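Local structure of chitinase (Thermococcus chitonophagus, 5XSW) at residues G30-T43 / N64-L78. The protein probably hydrolyses chitin as an endochitinase, this chain being the C-terminal part of a longer protein, with a beta-sheet domain ahead of the helical domain that holds the glycan. Residues are numbered along the deposited sequence; the frame is centred on the assembly and turned at random.
Sequences GWCFDIKNITFETT and NLVTIDLTWRGIFHL
Ile38 and Ile68 face each other as an antiparallel hydrogen-bonded pair, Ile68 N reaching Ile38 O at 2.7 Å, almost straight at 173°. Phe40 and Val66 repeat this two residues on, and Thr42 N takes Asn64 O. Beyond the classic beta bulge that Lys36 and Asn37 make opposite His103, the same strand pairs with 75-77: Phe33 and Phe76 exchange two bonds, and Ile35 N meets Gly74 O at 2.8 Å. At the break between the two runs, a water gives a hydrogen to Ile35 O and accepts one from Leu70 N. Another water links Trp31 O, Leu78 N and His77 ND1. The imidazole turns its edge to the Trp31 six-membered ring, planes at 85°, while Cys32 SG sits over the His77 face, 3.8 Å from the His77 centroid; Asp475 hydrogen-bonds His77 NE2. On the opposite side of the sheet, Phe40 has CG between backbone N and carbonyl carbon (chi1 66°), which lays the ring over Val66, a CH-pi contact with Val66 CB 3.8 Å from the Phe40 centroid. Ile68 CD1 meets the ring's edge. A serine in place of Phe40 would probably strip Val66 CB of its ring face and leave a gap beside Ile68 CD1. Ile38 CD1 touches Leu70 CD1 at 3.6 Å and Ile35 CD1 packs on Phe76 CE1. Backbone bonds and water thus carry one strand across two partners, while Ile38, Leu70 and Phe76 pack on Leu19 of the neighbouring sheet in the N-terminal beta domain.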
loop_
_atom_site.group_PDB
_atom_site.type_symbol
_atom_site.label_atom_id
_atom_site.label_comp_id
_atom_site.label_asym_id
_atom_site.label_seq_id
_atom_site.Cartn_x
_atom_site.Cartn_y
_atom_site.Cartn_z
ATOM N N GLY A 30 -0.444 22.299 2.259
ATOM C CA GLY A 30 -1.054 22.836 1.056
ATOM C C GLY A 30 -0.502 22.257 -0.229
ATOM O O GLY A 30 -0.555 22.906 -1.287
ATOM N N TRP A 31 0.014 21.026 -0.170
ATOM C CA TRP A 31 0.617 20.431 -1.367
ATOM C C TRP A 31 -0.486 19.939 -2.277
ATOM O O TRP A 31 -0.378 19.949 -3.517
ATOM C CB TRP A 31 1.576 19.293 -0.970
ATOM C CG TRP A 31 2.197 18.549 -2.128
ATOM C CD1 TRP A 31 3.337 18.896 -2.822
ATOM C CD2 TRP A 31 1.717 17.329 -2.729
ATOM N NE1 TRP A 31 3.571 17.974 -3.821
ATOM C CE2 TRP A 31 2.600 17.006 -3.780
ATOM C CE3 TRP A 31 0.614 16.498 -2.497
ATOM C CZ2 TRP A 31 2.429 15.883 -4.572
ATOM C CZ3 TRP A 31 0.436 15.386 -3.301
ATOM C CH2 TRP A 31 1.347 15.095 -4.334
ATOM N N CYS A 32 -1.564 19.481 -1.643
ATOM C CA CYS A 32 -2.763 19.056 -2.333
ATOM C C CYS A 32 -3.951 19.341 -1.392
ATOM O O CYS A 32 -3.859 19.147 -0.150
ATOM C CB CYS A 32 -2.735 17.545 -2.680
ATOM S SG CYS A 32 -3.942 17.059 -3.831
ATOM N N PHE A 33 -5.044 19.800 -1.983
ATOM C CA PHE A 33 -6.332 19.895 -1.267
ATOM C C PHE A 33 -7.293 18.920 -1.863
ATOM O O PHE A 33 -7.529 18.924 -3.076
ATOM C CB PHE A 33 -6.917 21.353 -1.341
ATOM C CG PHE A 33 -6.016 22.377 -0.740
ATOM C CD1 PHE A 33 -5.924 22.520 0.640
ATOM C CD2 PHE A 33 -5.240 23.192 -1.539
ATOM C CE1 PHE A 33 -5.077 23.481 1.209
ATOM C CE2 PHE A 33 -4.371 24.143 -0.985
ATOM C CZ PHE A 33 -4.278 24.280 0.385
ATOM N N ASP A 34 -7.889 18.080 -1.030
ATOM C CA ASP A 34 -8.906 17.165 -1.495
ATOM C C ASP A 34 -10.267 17.691 -1.005
ATOM O O ASP A 34 -10.490 17.752 0.201
ATOM C CB ASP A 34 -8.701 15.743 -0.947
ATOM C CG ASP A 34 -7.535 15.005 -1.619
ATOM O OD1 ASP A 34 -6.888 15.610 -2.492
ATOM O OD2 ASP A 34 -7.309 13.832 -1.239
ATOM N N ILE A 35 -11.143 18.041 -1.937
ATOM C CA ILE A 35 -12.446 18.652 -1.560
ATOM C C ILE A 35 -13.566 17.653 -1.587
ATOM O O ILE A 35 -13.874 17.073 -2.628
ATOM C CB ILE A 35 -12.734 19.849 -2.501
ATOM C CG1 ILE A 35 -11.622 20.904 -2.253
ATOM C CG2 ILE A 35 -14.147 20.407 -2.211
ATOM C CD1 ILE A 35 -11.812 22.183 -2.996
ATOM N N LYS A 36 -14.165 17.395 -0.419
ATOM C CA LYS A 36 -15.351 16.561 -0.332
ATOM C C LYS A 36 -16.569 17.212 -1.049
ATOM O O LYS A 36 -17.233 16.592 -1.882
ATOM C CB LYS A 36 -15.690 16.325 1.133
ATOM C CG LYS A 36 -16.798 15.290 1.374
ATOM C CD LYS A 36 -17.300 15.375 2.831
ATOM C CE LYS A 36 -18.202 14.199 3.221
ATOM N NZ LYS A 36 -17.468 12.868 3.336
ATOM N N ASN A 37 -16.862 18.464 -0.679
ATOM C CA ASN A 37 -17.893 19.231 -1.369
ATOM C C ASN A 37 -17.729 20.708 -0.989
ATOM O O ASN A 37 -16.832 21.064 -0.211
ATOM C CB ASN A 37 -19.303 18.695 -1.064
ATOM C CG ASN A 37 -19.586 18.538 0.402
ATOM O OD1 ASN A 37 -19.317 19.441 1.192
ATOM N ND2 ASN A 37 -20.176 17.394 0.777
ATOM N N ILE A 38 -18.511 21.559 -1.639
ATOM C CA ILE A 38 -18.524 23.001 -1.337
ATOM C C ILE A 38 -20.018 23.278 -1.005
ATOM O O ILE A 38 -20.891 22.864 -1.758
ATOM C CB ILE A 38 -18.100 23.892 -2.512
ATOM C CG1 ILE A 38 -16.721 23.528 -3.067
ATOM C CG2 ILE A 38 -18.058 25.411 -2.112
ATOM C CD1 ILE A 38 -16.816 22.562 -4.232
ATOM N N THR A 39 -20.306 23.937 0.106
ATOM C CA THR A 39 -21.708 24.296 0.354
ATOM C C THR A 39 -21.890 25.813 0.232
ATOM O O THR A 39 -20.961 26.604 0.444
ATOM C CB THR A 39 -22.201 23.862 1.737
ATOM O OG1 THR A 39 -21.286 24.310 2.757
ATOM C CG2 THR A 39 -22.384 22.341 1.836
ATOM N N PHE A 40 -23.106 26.222 -0.085
ATOM C CA PHE A 40 -23.416 27.633 0.113
ATOM C C PHE A 40 -24.926 27.736 0.368
ATOM O O PHE A 40 -25.652 26.756 0.238
ATOM C CB PHE A 40 -22.982 28.482 -1.095
ATOM C CG PHE A 40 -23.767 28.170 -2.376
ATOM C CD1 PHE A 40 -24.962 28.841 -2.671
ATOM C CD2 PHE A 40 -23.291 27.231 -3.293
ATOM C CE1 PHE A 40 -25.683 28.565 -3.872
ATOM C CE2 PHE A 40 -23.977 26.931 -4.475
ATOM C CZ PHE A 40 -25.204 27.616 -4.783
ATOM N N GLU A 41 -25.376 28.938 0.723
ATOM C CA GLU A 41 -26.785 29.129 1.031
ATOM C C GLU A 41 -27.397 30.140 0.071
ATOM O O GLU A 41 -26.729 31.069 -0.363
ATOM C CB GLU A 41 -26.955 29.560 2.494
ATOM C CG GLU A 41 -26.691 28.407 3.456
ATOM C CD GLU A 41 -26.486 28.857 4.918
ATOM O OE1 GLU A 41 -26.767 28.047 5.821
ATOM O OE2 GLU A 41 -26.023 29.989 5.174
ATOM N N THR A 42 -28.646 29.881 -0.301
ATOM C CA THR A 42 -29.469 30.844 -1.022
ATOM C C THR A 42 -30.951 30.521 -0.770
ATOM O O THR A 42 -31.317 29.358 -0.536
ATOM C CB THR A 42 -29.166 30.829 -2.523
ATOM O OG1 THR A 42 -30.085 31.682 -3.214
ATOM C CG2 THR A 42 -29.282 29.380 -3.084
ATOM N N THR A 43 -31.801 31.555 -0.759
ATOM C CA THR A 43 -33.251 31.342 -0.711
ATOM C C THR A 43 -33.813 31.311 -2.128
ATOM O O THR A 43 -34.991 31.015 -2.335
ATOM C CB THR A 43 -33.961 32.469 0.101
ATOM O OG1 THR A 43 -33.576 33.746 -0.440
ATOM C CG2 THR A 43 -33.530 32.421 1.547
ATOM N N ASN A 64 -32.329 25.881 2.177
ATOM C CA ASN A 64 -31.493 26.994 1.749
ATOM C C ASN A 64 -30.028 26.554 1.452
ATOM O O ASN A 64 -29.220 27.356 0.995
ATOM C CB ASN A 64 -31.516 28.087 2.817
ATOM C CG ASN A 64 -32.947 28.693 3.013
ATOM O OD1 ASN A 64 -33.790 28.678 2.095
ATOM N ND2 ASN A 64 -33.211 29.201 4.208
ATOM N N LEU A 65 -29.737 25.274 1.694
ATOM C CA LEU A 65 -28.352 24.722 1.614
ATOM C C LEU A 65 -28.099 24.003 0.301
ATOM O O LEU A 65 -28.767 23.009 0.013
ATOM C CB LEU A 65 -28.094 23.744 2.746
ATOM C CG LEU A 65 -26.624 23.272 2.827
ATOM C CD1 LEU A 65 -25.751 24.485 3.091
ATOM C CD2 LEU A 65 -26.483 22.240 3.939
ATOM N N VAL A 66 -27.160 24.513 -0.493
ATOM C CA VAL A 66 -26.791 23.880 -1.766
ATOM C C VAL A 66 -25.409 23.185 -1.567
ATOM O O VAL A 66 -24.506 23.777 -1.002
ATOM C CB VAL A 66 -26.698 24.905 -2.915
ATOM C CG1 VAL A 66 -26.318 24.220 -4.252
ATOM C CG2 VAL A 66 -28.062 25.648 -3.115
ATOM N N THR A 67 -25.272 21.945 -2.017
ATOM C CA THR A 67 -23.994 21.200 -1.872
ATOM C C THR A 67 -23.458 20.833 -3.245
ATOM O O THR A 67 -24.141 20.125 -3.997
ATOM C CB THR A 67 -24.197 19.937 -1.062
ATOM O OG1 THR A 67 -24.809 20.297 0.191
ATOM C CG2 THR A 67 -22.786 19.188 -0.828
ATOM N N ILE A 68 -22.281 21.358 -3.587
ATOM C CA ILE A 68 -21.655 21.078 -4.865
ATOM C C ILE A 68 -20.638 19.946 -4.679
ATOM O O ILE A 68 -19.753 20.056 -3.827
ATOM C CB ILE A 68 -20.934 22.274 -5.431
ATOM C CG1 ILE A 68 -21.930 23.434 -5.715
ATOM C CG2 ILE A 68 -20.194 21.869 -6.730
ATOM C CD1 ILE A 68 -21.166 24.754 -5.927
ATOM N N ASP A 69 -20.782 18.886 -5.466
ATOM C CA ASP A 69 -19.840 17.740 -5.459
ATOM C C ASP A 69 -19.007 17.805 -6.744
ATOM O O ASP A 69 -19.561 17.724 -7.825
ATOM C CB ASP A 69 -20.633 16.430 -5.334
ATOM C CG ASP A 69 -19.745 15.150 -5.380
ATOM O OD1 ASP A 69 -18.546 15.246 -5.608
ATOM O OD2 ASP A 69 -20.303 14.057 -5.216
ATOM N N LEU A 70 -17.688 17.997 -6.618
ATOM C CA LEU A 70 -16.836 18.179 -7.770
ATOM C C LEU A 70 -16.462 16.849 -8.448
ATOM O O LEU A 70 -15.772 16.868 -9.457
ATOM C CB LEU A 70 -15.558 18.920 -7.383
ATOM C CG LEU A 70 -15.752 20.322 -6.798
ATOM C CD1 LEU A 70 -14.423 20.868 -6.267
ATOM C CD2 LEU A 70 -16.340 21.276 -7.903
ATOM N N THR A 71 -16.935 15.746 -7.871
ATOM C CA THR A 71 -16.710 14.369 -8.361
ATOM C C THR A 71 -15.270 14.187 -8.835
ATOM O O THR A 71 -14.355 14.235 -8.023
ATOM C CB THR A 71 -17.757 13.952 -9.483
ATOM O OG1 THR A 71 -17.562 14.707 -10.681
ATOM C CG2 THR A 71 -19.162 14.150 -8.981
ATOM N N TRP A 72 -15.030 14.055 -10.133
ATOM C CA TRP A 72 -13.677 13.728 -10.591
ATOM C C TRP A 72 -12.793 14.921 -10.503
ATOM O O TRP A 72 -11.583 14.819 -10.611
ATOM C CB TRP A 72 -13.722 13.182 -12.025
ATOM C CG TRP A 72 -14.077 14.216 -13.047
ATOM C CD1 TRP A 72 -15.343 14.548 -13.507
ATOM C CD2 TRP A 72 -13.158 15.066 -13.748
ATOM N NE1 TRP A 72 -15.245 15.565 -14.453
ATOM C CE2 TRP A 72 -13.920 15.898 -14.610
ATOM C CE3 TRP A 72 -11.767 15.229 -13.706
ATOM C CZ2 TRP A 72 -13.329 16.858 -15.430
ATOM C CZ3 TRP A 72 -11.182 16.181 -14.520
ATOM C CH2 TRP A 72 -11.960 16.982 -15.375
ATOM N N ARG A 73 -13.367 16.088 -10.249
ATOM C CA ARG A 73 -12.515 17.288 -10.231
ATOM C C ARG A 73 -12.195 17.841 -8.816
ATOM O O ARG A 73 -11.744 19.000 -8.658
ATOM C CB ARG A 73 -13.198 18.361 -11.096
ATOM C CG ARG A 73 -12.295 19.013 -12.032
ATOM C CD ARG A 73 -13.057 19.777 -13.137
ATOM N NE ARG A 73 -12.151 20.804 -13.630
ATOM C CZ ARG A 73 -12.466 21.727 -14.528
ATOM N NH1 ARG A 73 -11.547 22.597 -14.888
ATOM N NH2 ARG A 73 -13.690 21.768 -15.046
ATOM N N GLY A 74 -12.370 17.007 -7.793
ATOM C CA GLY A 74 -12.187 17.451 -6.428
ATOM C C GLY A 74 -10.764 17.516 -5.895
ATOM O O GLY A 74 -10.562 17.875 -4.714
ATOM N N ILE A 75 -9.769 17.174 -6.732
ATOM C CA ILE A 75 -8.374 17.124 -6.270
ATOM C C ILE A 75 -7.608 18.315 -6.771
ATOM O O ILE A 75 -7.577 18.555 -7.971
ATOM C CB ILE A 75 -7.629 15.778 -6.773
ATOM C CG1 ILE A 75 -8.354 14.525 -6.249
ATOM C CG2 ILE A 75 -6.170 15.811 -6.397
ATOM C CD1 ILE A 75 -8.133 13.262 -7.127
ATOM N N PHE A 76 -6.968 19.046 -5.876
ATOM C CA PHE A 76 -6.293 20.298 -6.231
ATOM C C PHE A 76 -4.818 20.269 -5.887
ATOM O O PHE A 76 -4.409 20.656 -4.790
ATOM C CB PHE A 76 -6.918 21.494 -5.505
ATOM C CG PHE A 76 -8.279 21.862 -6.049
ATOM C CD1 PHE A 76 -9.384 21.090 -5.740
ATOM C CD2 PHE A 76 -8.421 22.942 -6.912
ATOM C CE1 PHE A 76 -10.660 21.385 -6.270
ATOM C CE2 PHE A 76 -9.716 23.290 -7.440
ATOM C CZ PHE A 76 -10.824 22.494 -7.115
ATOM N N HIS A 77 -4.016 19.808 -6.840
ATOM C CA HIS A 77 -2.571 19.837 -6.720
ATOM C C HIS A 77 -2.073 21.265 -6.882
ATOM O O HIS A 77 -2.845 22.175 -7.150
ATOM C CB HIS A 77 -1.960 18.909 -7.791
ATOM C CG HIS A 77 -2.073 17.458 -7.440
ATOM N ND1 HIS A 77 -1.305 16.888 -6.446
ATOM C CD2 HIS A 77 -2.877 16.474 -7.910
ATOM C CE1 HIS A 77 -1.641 15.616 -6.307
ATOM N NE2 HIS A 77 -2.576 15.332 -7.197
ATOM N N LEU A 78 -0.780 21.454 -6.713
ATOM C CA LEU A 78 -0.148 22.749 -6.851
ATOM C C LEU A 78 -0.591 23.432 -8.132
ATOM O O LEU A 78 -0.775 22.773 -9.176
ATOM C CB LEU A 78 1.368 22.604 -6.828
ATOM C CG LEU A 78 2.086 22.082 -5.583
ATOM C CD1 LEU A 78 3.610 21.965 -5.873
ATOM C CD2 LEU A 78 1.856 22.954 -4.353
HETATM O O HOH W 1 0.568 18.823 -5.831
HETATM O O HOH W 2 -16.024 17.415 -4.234
#